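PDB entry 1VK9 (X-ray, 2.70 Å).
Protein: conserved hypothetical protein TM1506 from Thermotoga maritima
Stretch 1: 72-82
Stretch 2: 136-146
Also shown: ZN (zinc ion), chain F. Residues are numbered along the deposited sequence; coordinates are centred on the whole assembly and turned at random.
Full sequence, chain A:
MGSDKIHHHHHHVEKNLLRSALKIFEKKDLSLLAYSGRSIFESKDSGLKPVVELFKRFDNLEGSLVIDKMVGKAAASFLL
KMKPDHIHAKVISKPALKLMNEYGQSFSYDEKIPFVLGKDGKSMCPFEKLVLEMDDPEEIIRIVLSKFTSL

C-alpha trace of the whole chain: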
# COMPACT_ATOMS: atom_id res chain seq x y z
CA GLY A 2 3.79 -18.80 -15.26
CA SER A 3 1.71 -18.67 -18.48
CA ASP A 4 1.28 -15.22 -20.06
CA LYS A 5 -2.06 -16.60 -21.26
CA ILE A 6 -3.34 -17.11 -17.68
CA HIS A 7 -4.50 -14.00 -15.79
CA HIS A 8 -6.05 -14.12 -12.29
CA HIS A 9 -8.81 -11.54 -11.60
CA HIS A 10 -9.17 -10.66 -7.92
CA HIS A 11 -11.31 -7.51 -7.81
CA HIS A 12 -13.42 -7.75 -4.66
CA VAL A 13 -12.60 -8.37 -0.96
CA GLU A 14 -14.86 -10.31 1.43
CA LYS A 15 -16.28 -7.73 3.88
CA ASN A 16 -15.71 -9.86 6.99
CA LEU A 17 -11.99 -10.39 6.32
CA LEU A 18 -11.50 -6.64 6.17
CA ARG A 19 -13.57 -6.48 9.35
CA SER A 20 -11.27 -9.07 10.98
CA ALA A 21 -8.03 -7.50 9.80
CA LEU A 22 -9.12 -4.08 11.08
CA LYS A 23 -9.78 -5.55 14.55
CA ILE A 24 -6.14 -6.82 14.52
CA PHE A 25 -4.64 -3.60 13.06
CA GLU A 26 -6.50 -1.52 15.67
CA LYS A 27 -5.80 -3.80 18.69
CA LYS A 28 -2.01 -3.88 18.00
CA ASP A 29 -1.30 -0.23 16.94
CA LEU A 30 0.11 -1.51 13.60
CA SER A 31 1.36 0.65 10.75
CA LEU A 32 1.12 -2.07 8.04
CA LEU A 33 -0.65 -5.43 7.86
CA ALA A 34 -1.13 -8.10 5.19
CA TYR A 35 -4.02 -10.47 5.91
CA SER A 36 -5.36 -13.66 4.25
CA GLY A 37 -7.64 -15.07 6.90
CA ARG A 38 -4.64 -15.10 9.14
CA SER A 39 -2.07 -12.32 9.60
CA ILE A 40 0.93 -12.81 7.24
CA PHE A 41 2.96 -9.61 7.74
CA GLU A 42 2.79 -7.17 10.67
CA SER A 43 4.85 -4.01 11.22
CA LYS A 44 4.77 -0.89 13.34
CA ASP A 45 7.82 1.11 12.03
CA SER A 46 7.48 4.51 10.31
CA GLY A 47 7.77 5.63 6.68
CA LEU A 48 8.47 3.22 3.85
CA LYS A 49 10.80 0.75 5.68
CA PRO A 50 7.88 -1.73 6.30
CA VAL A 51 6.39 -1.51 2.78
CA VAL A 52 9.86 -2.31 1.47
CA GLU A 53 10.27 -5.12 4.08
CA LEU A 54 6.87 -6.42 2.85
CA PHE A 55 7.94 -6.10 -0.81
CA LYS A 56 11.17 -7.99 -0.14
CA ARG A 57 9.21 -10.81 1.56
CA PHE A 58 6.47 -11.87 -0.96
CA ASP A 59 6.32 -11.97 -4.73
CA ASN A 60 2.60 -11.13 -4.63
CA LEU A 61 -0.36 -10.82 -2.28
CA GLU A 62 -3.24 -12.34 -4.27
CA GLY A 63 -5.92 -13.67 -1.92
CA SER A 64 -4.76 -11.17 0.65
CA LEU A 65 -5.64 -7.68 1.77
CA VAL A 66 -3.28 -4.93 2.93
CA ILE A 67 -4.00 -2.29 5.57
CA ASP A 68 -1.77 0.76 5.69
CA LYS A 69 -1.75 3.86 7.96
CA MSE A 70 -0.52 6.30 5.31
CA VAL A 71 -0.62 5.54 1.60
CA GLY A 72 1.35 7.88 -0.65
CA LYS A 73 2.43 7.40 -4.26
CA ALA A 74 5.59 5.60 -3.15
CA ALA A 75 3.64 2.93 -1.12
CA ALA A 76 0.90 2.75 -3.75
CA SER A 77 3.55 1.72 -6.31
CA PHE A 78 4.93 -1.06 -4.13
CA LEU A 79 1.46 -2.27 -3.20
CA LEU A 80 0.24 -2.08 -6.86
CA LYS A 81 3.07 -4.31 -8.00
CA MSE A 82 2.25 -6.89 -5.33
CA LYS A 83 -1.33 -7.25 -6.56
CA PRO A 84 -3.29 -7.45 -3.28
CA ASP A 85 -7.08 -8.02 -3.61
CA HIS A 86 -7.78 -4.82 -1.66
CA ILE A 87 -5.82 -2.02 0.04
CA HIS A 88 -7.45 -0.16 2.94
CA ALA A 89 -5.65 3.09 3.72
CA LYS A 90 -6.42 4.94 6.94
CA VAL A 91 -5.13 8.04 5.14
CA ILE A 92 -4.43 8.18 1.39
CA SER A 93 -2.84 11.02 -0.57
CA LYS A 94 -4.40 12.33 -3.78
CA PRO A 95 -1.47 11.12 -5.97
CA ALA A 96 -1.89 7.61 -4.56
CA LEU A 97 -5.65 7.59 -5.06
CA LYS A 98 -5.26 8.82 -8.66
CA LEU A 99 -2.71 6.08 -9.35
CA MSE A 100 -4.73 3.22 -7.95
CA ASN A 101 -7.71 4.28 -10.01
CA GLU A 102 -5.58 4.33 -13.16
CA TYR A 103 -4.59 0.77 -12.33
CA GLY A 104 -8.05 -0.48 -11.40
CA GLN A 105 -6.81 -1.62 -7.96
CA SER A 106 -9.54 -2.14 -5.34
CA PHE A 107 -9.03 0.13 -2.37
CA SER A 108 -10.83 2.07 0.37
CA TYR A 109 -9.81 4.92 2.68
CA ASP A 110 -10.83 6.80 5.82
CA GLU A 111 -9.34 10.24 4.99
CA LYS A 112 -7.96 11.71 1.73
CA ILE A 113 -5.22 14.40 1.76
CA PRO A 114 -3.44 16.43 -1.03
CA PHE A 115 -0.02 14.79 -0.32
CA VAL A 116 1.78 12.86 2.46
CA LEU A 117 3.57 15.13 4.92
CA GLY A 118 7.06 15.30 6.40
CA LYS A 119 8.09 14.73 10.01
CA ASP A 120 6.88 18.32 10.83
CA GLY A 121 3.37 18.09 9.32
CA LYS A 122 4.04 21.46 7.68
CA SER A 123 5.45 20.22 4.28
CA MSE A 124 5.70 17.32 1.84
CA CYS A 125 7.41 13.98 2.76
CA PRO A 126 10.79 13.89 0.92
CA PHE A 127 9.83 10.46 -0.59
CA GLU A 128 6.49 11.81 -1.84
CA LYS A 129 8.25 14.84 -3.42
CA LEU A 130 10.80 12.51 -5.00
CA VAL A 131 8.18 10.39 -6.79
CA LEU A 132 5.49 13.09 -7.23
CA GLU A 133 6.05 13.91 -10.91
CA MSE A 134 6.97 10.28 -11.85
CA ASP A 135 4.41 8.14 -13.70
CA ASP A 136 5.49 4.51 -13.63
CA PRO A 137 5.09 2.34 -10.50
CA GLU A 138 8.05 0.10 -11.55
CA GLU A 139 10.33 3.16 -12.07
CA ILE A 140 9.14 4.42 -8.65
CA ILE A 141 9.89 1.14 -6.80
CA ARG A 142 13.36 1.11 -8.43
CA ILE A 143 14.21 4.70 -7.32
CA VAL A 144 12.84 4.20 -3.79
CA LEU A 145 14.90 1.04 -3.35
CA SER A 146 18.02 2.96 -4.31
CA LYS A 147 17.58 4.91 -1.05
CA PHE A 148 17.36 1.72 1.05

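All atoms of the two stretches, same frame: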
# COMPACT_ATOMS: atom_id res chain seq x y z
N GLY A 72 0.94 6.89 0.33
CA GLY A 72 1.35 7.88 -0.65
C GLY A 72 1.64 7.19 -1.97
O GLY A 72 1.51 5.97 -2.08
N LYS A 73 2.06 7.97 -2.96
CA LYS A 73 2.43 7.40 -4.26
C LYS A 73 3.52 6.32 -4.17
O LYS A 73 3.45 5.27 -4.85
CB LYS A 73 2.89 8.50 -5.19
CG LYS A 73 2.48 8.32 -6.59
CD LYS A 73 3.04 9.43 -7.43
CE LYS A 73 2.99 9.05 -8.86
NZ LYS A 73 2.69 10.20 -9.68
N ALA A 74 4.52 6.57 -3.32
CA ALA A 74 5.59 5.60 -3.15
C ALA A 74 5.02 4.24 -2.71
O ALA A 74 5.24 3.26 -3.42
CB ALA A 74 6.61 6.10 -2.22
N ALA A 75 4.26 4.18 -1.60
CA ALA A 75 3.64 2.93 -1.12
C ALA A 75 2.64 2.35 -2.11
O ALA A 75 2.58 1.13 -2.30
CB ALA A 75 2.97 3.14 0.22
N ALA A 76 1.85 3.22 -2.74
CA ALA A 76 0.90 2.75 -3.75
C ALA A 76 1.62 1.93 -4.83
O ALA A 76 1.15 0.86 -5.22
CB ALA A 76 0.16 3.91 -4.36
N SER A 77 2.78 2.41 -5.28
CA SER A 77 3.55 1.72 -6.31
C SER A 77 3.97 0.33 -5.86
O SER A 77 3.78 -0.66 -6.58
CB SER A 77 4.78 2.53 -6.71
OG SER A 77 4.39 3.74 -7.34
N PHE A 78 4.53 0.24 -4.66
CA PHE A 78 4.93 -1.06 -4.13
C PHE A 78 3.71 -1.99 -4.03
O PHE A 78 3.71 -3.11 -4.55
CB PHE A 78 5.60 -0.90 -2.77
CG PHE A 78 7.03 -0.48 -2.86
CD1 PHE A 78 8.03 -1.41 -3.11
CD2 PHE A 78 7.39 0.83 -2.69
CE1 PHE A 78 9.34 -1.03 -3.20
CE2 PHE A 78 8.71 1.22 -2.76
CZ PHE A 78 9.68 0.29 -3.03
N LEU A 79 2.65 -1.48 -3.40
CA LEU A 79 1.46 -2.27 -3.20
C LEU A 79 0.83 -2.68 -4.56
O LEU A 79 0.41 -3.83 -4.71
CB LEU A 79 0.49 -1.53 -2.27
CG LEU A 79 0.97 -1.32 -0.81
CD1 LEU A 79 0.00 -0.43 -0.01
CD2 LEU A 79 1.22 -2.63 -0.07
N LEU A 80 0.81 -1.77 -5.55
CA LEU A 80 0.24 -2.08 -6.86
C LEU A 80 0.96 -3.26 -7.50
O LEU A 80 0.33 -4.17 -8.06
CB LEU A 80 0.31 -0.89 -7.81
CG LEU A 80 -0.81 0.16 -7.72
CD1 LEU A 80 -0.66 1.15 -8.85
CD2 LEU A 80 -2.18 -0.45 -7.76
N LYS A 81 2.29 -3.24 -7.41
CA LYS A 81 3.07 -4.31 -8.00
C LYS A 81 2.77 -5.66 -7.34
O LYS A 81 2.80 -6.71 -8.00
CB LYS A 81 4.57 -3.99 -7.96
CG LYS A 81 5.48 -5.10 -8.48
CD LYS A 81 5.24 -5.37 -9.97
CE LYS A 81 6.49 -5.19 -10.83
NZ LYS A 81 7.28 -6.40 -10.64
N MSE A 82 2.42 -5.63 -6.05
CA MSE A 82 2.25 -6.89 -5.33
C MSE A 82 0.88 -7.51 -5.57
O MSE A 82 0.65 -8.66 -5.21
CB MSE A 82 2.50 -6.69 -3.86
CG MSE A 82 3.96 -6.59 -3.54
SE MSE A 82 4.26 -6.43 -1.63
CE MSE A 82 3.86 -4.53 -1.47
N ASP A 136 5.48 5.97 -13.59
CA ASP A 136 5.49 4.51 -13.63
C ASP A 136 5.80 3.84 -12.30
O ASP A 136 6.88 4.05 -11.72
CB ASP A 136 6.46 4.00 -14.66
CG ASP A 136 6.43 2.51 -14.79
OD1 ASP A 136 5.46 1.91 -15.35
OD2 ASP A 136 7.36 1.83 -14.35
N PRO A 137 4.89 3.01 -11.80
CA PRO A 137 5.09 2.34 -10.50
C PRO A 137 6.42 1.55 -10.46
O PRO A 137 7.11 1.64 -9.45
CB PRO A 137 3.88 1.41 -10.38
CG PRO A 137 2.90 1.91 -11.33
CD PRO A 137 3.61 2.63 -12.44
N GLU A 138 6.79 0.83 -11.53
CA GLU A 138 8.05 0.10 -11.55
C GLU A 138 9.25 1.06 -11.46
O GLU A 138 10.16 0.79 -10.71
CB GLU A 138 8.14 -0.89 -12.75
CG GLU A 138 8.75 -2.27 -12.42
N GLU A 139 9.24 2.18 -12.18
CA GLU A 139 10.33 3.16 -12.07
C GLU A 139 10.38 3.70 -10.63
O GLU A 139 11.46 3.88 -10.07
CB GLU A 139 10.20 4.30 -13.10
CG GLU A 139 11.06 4.17 -14.37
N ILE A 140 9.22 3.92 -10.02
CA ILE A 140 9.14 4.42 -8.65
C ILE A 140 9.74 3.47 -7.60
O ILE A 140 10.59 3.89 -6.81
CB ILE A 140 7.69 4.82 -8.33
CG1 ILE A 140 7.29 6.05 -9.18
CG2 ILE A 140 7.50 5.08 -6.85
CD1 ILE A 140 5.88 6.52 -9.02
N ILE A 141 9.30 2.22 -7.58
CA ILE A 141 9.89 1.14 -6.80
C ILE A 141 11.45 1.12 -6.96
O ILE A 141 12.20 1.11 -5.99
CB ILE A 141 9.26 -0.23 -7.26
CG1 ILE A 141 7.84 -0.39 -6.73
CG2 ILE A 141 10.08 -1.43 -6.78
CD1 ILE A 141 6.94 -1.30 -7.57
N ARG A 142 11.93 1.10 -8.19
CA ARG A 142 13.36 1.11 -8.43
C ARG A 142 14.03 2.33 -7.72
O ARG A 142 14.96 2.14 -6.94
CB ARG A 142 13.66 0.99 -9.95
CG ARG A 142 15.03 1.59 -10.44
CD ARG A 142 15.52 1.12 -11.85
NE ARG A 142 14.99 -0.21 -12.17
CZ ARG A 142 13.87 -0.46 -12.85
NH1 ARG A 142 13.14 0.55 -13.33
NH2 ARG A 142 13.48 -1.71 -13.06
N ILE A 143 13.56 3.55 -7.93
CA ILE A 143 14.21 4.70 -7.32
C ILE A 143 14.10 4.67 -5.79
O ILE A 143 15.06 5.03 -5.11
CB ILE A 143 13.75 6.07 -7.91
CG1 ILE A 143 14.86 7.12 -7.75
CG2 ILE A 143 12.49 6.57 -7.23
CD1 ILE A 143 14.62 8.47 -8.47
N VAL A 144 12.96 4.25 -5.25
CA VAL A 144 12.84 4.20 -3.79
C VAL A 144 13.83 3.20 -3.20
O VAL A 144 14.48 3.49 -2.19
CB VAL A 144 11.42 3.92 -3.30
CG1 VAL A 144 11.40 3.62 -1.80
CG2 VAL A 144 10.52 5.10 -3.61
N LEU A 145 13.97 2.05 -3.84
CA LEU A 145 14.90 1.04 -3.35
C LEU A 145 16.34 1.53 -3.33
O LEU A 145 17.14 1.13 -2.47
CB LEU A 145 14.79 -0.25 -4.15
CG LEU A 145 13.49 -1.02 -3.91
CD1 LEU A 145 13.40 -2.21 -4.83
CD2 LEU A 145 13.37 -1.44 -2.46
N SER A 146 16.67 2.44 -4.24
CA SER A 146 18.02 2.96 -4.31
C SER A 146 18.26 4.03 -3.22
O SER A 146 19.25 4.76 -3.27
CB SER A 146 18.33 3.48 -5.71
OG SER A 146 17.84 4.80 -5.87
ZN ZN F . 4.87 0.13 -15.42
O HOH W 1 6.62 -0.97 -16.91

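The contact joins two helices, 137-145 and the one beginning at Lys73, whose axes approach to 8.6 Å with 115° between their N-to-C directions. Together the two stretches bury 518 Å², and no hydrogen bond crosses between the atoms modelled, so the evidence for association is packing distance.

Asp136 takes no part in the packing: its CA-to-CB bond points away from the first stretch. It is the N-cap of its helix, accepting at OD2 from Glu139 N (2.9 Å, N-H...acceptor angle 151°), while its OD1 binds the zinc ion at 1.9 Å. One carboxylate thus serves both the helix start and the metal.

Pro137, in the first turn, points toward the partner and gives the closest CA-CA approach, 4.5 Å from Pro137 CA to Ser77 CA. The compact Ser77 side chain fits this close approach: its OG lies 3.5 Å from Pro137 CA. That hydroxyl is turned back on its own helix (chi1 -66°, m), where Ser77 OG donates to Lys73 O at 3.1 Å, so its polarity is satisfied locally and it can sit against carbon. The proline ring also reaches Leu80, with Pro137 CG 4.4 Å from Leu80 CD1.

Glu138 is modelled only to CG, which lies 4.0 Å from Lys81 CE. This is a contact between aliphatic portions; with the carboxylate not modelled, any polar contact it makes with Lys81 cannot be assessed. Glu139 makes no contact with the first stretch.

Ile140 points toward the first helix and is buried. Ile140 CG2 is 3.4 Å from Ser77 OG and 4.2 Å from Ala74 CA; Ile140 CD1 is 3.8 Å from Lys73 CE, in the aliphatic part of that side chain, and also 3.6 Å from Ser77 OG. At Ala74 the closest atom to Ile140 CG2 is the backbone CA.

Ile141 leaves its backbone sideways, but its end comes nearer the partner, and it covers more than one surface. Ile141 CG1 stands 3.8 Å from the centroid of the Phe78 ring, 14° off the ring normal, a CH-pi contact over one face. Ile141 CG2 approaches Phe78 CE1 at 3.7 Å. The extended chi2 (154°, t) carries Ile141 CD1 to 3.4 Å from Ser77 O and 3.6 Å from Lys81 CB, placing a methyl against the backbone of the facing helix.

Arg142 points away and Ile143 is out of reach. Val144, one turn beyond Ile140, points toward the partner again: Val144 CG1 is 3.7 Å from Phe78 CE2, near the plane of the ring, and Val144 CG2 is 4.3 Å from Ala74 CB. Leu145 starts sideways but ends nearer, bringing Leu145 CD2 to 4.1 Å from Phe78 CZ, also at the ring edge. Phe78, with 93 Å² covered, therefore has isoleucine over one face and valine and leucine at its edge, an apolar setting suited to a buried aromatic ring. Ser146, past the helix end, makes no contact.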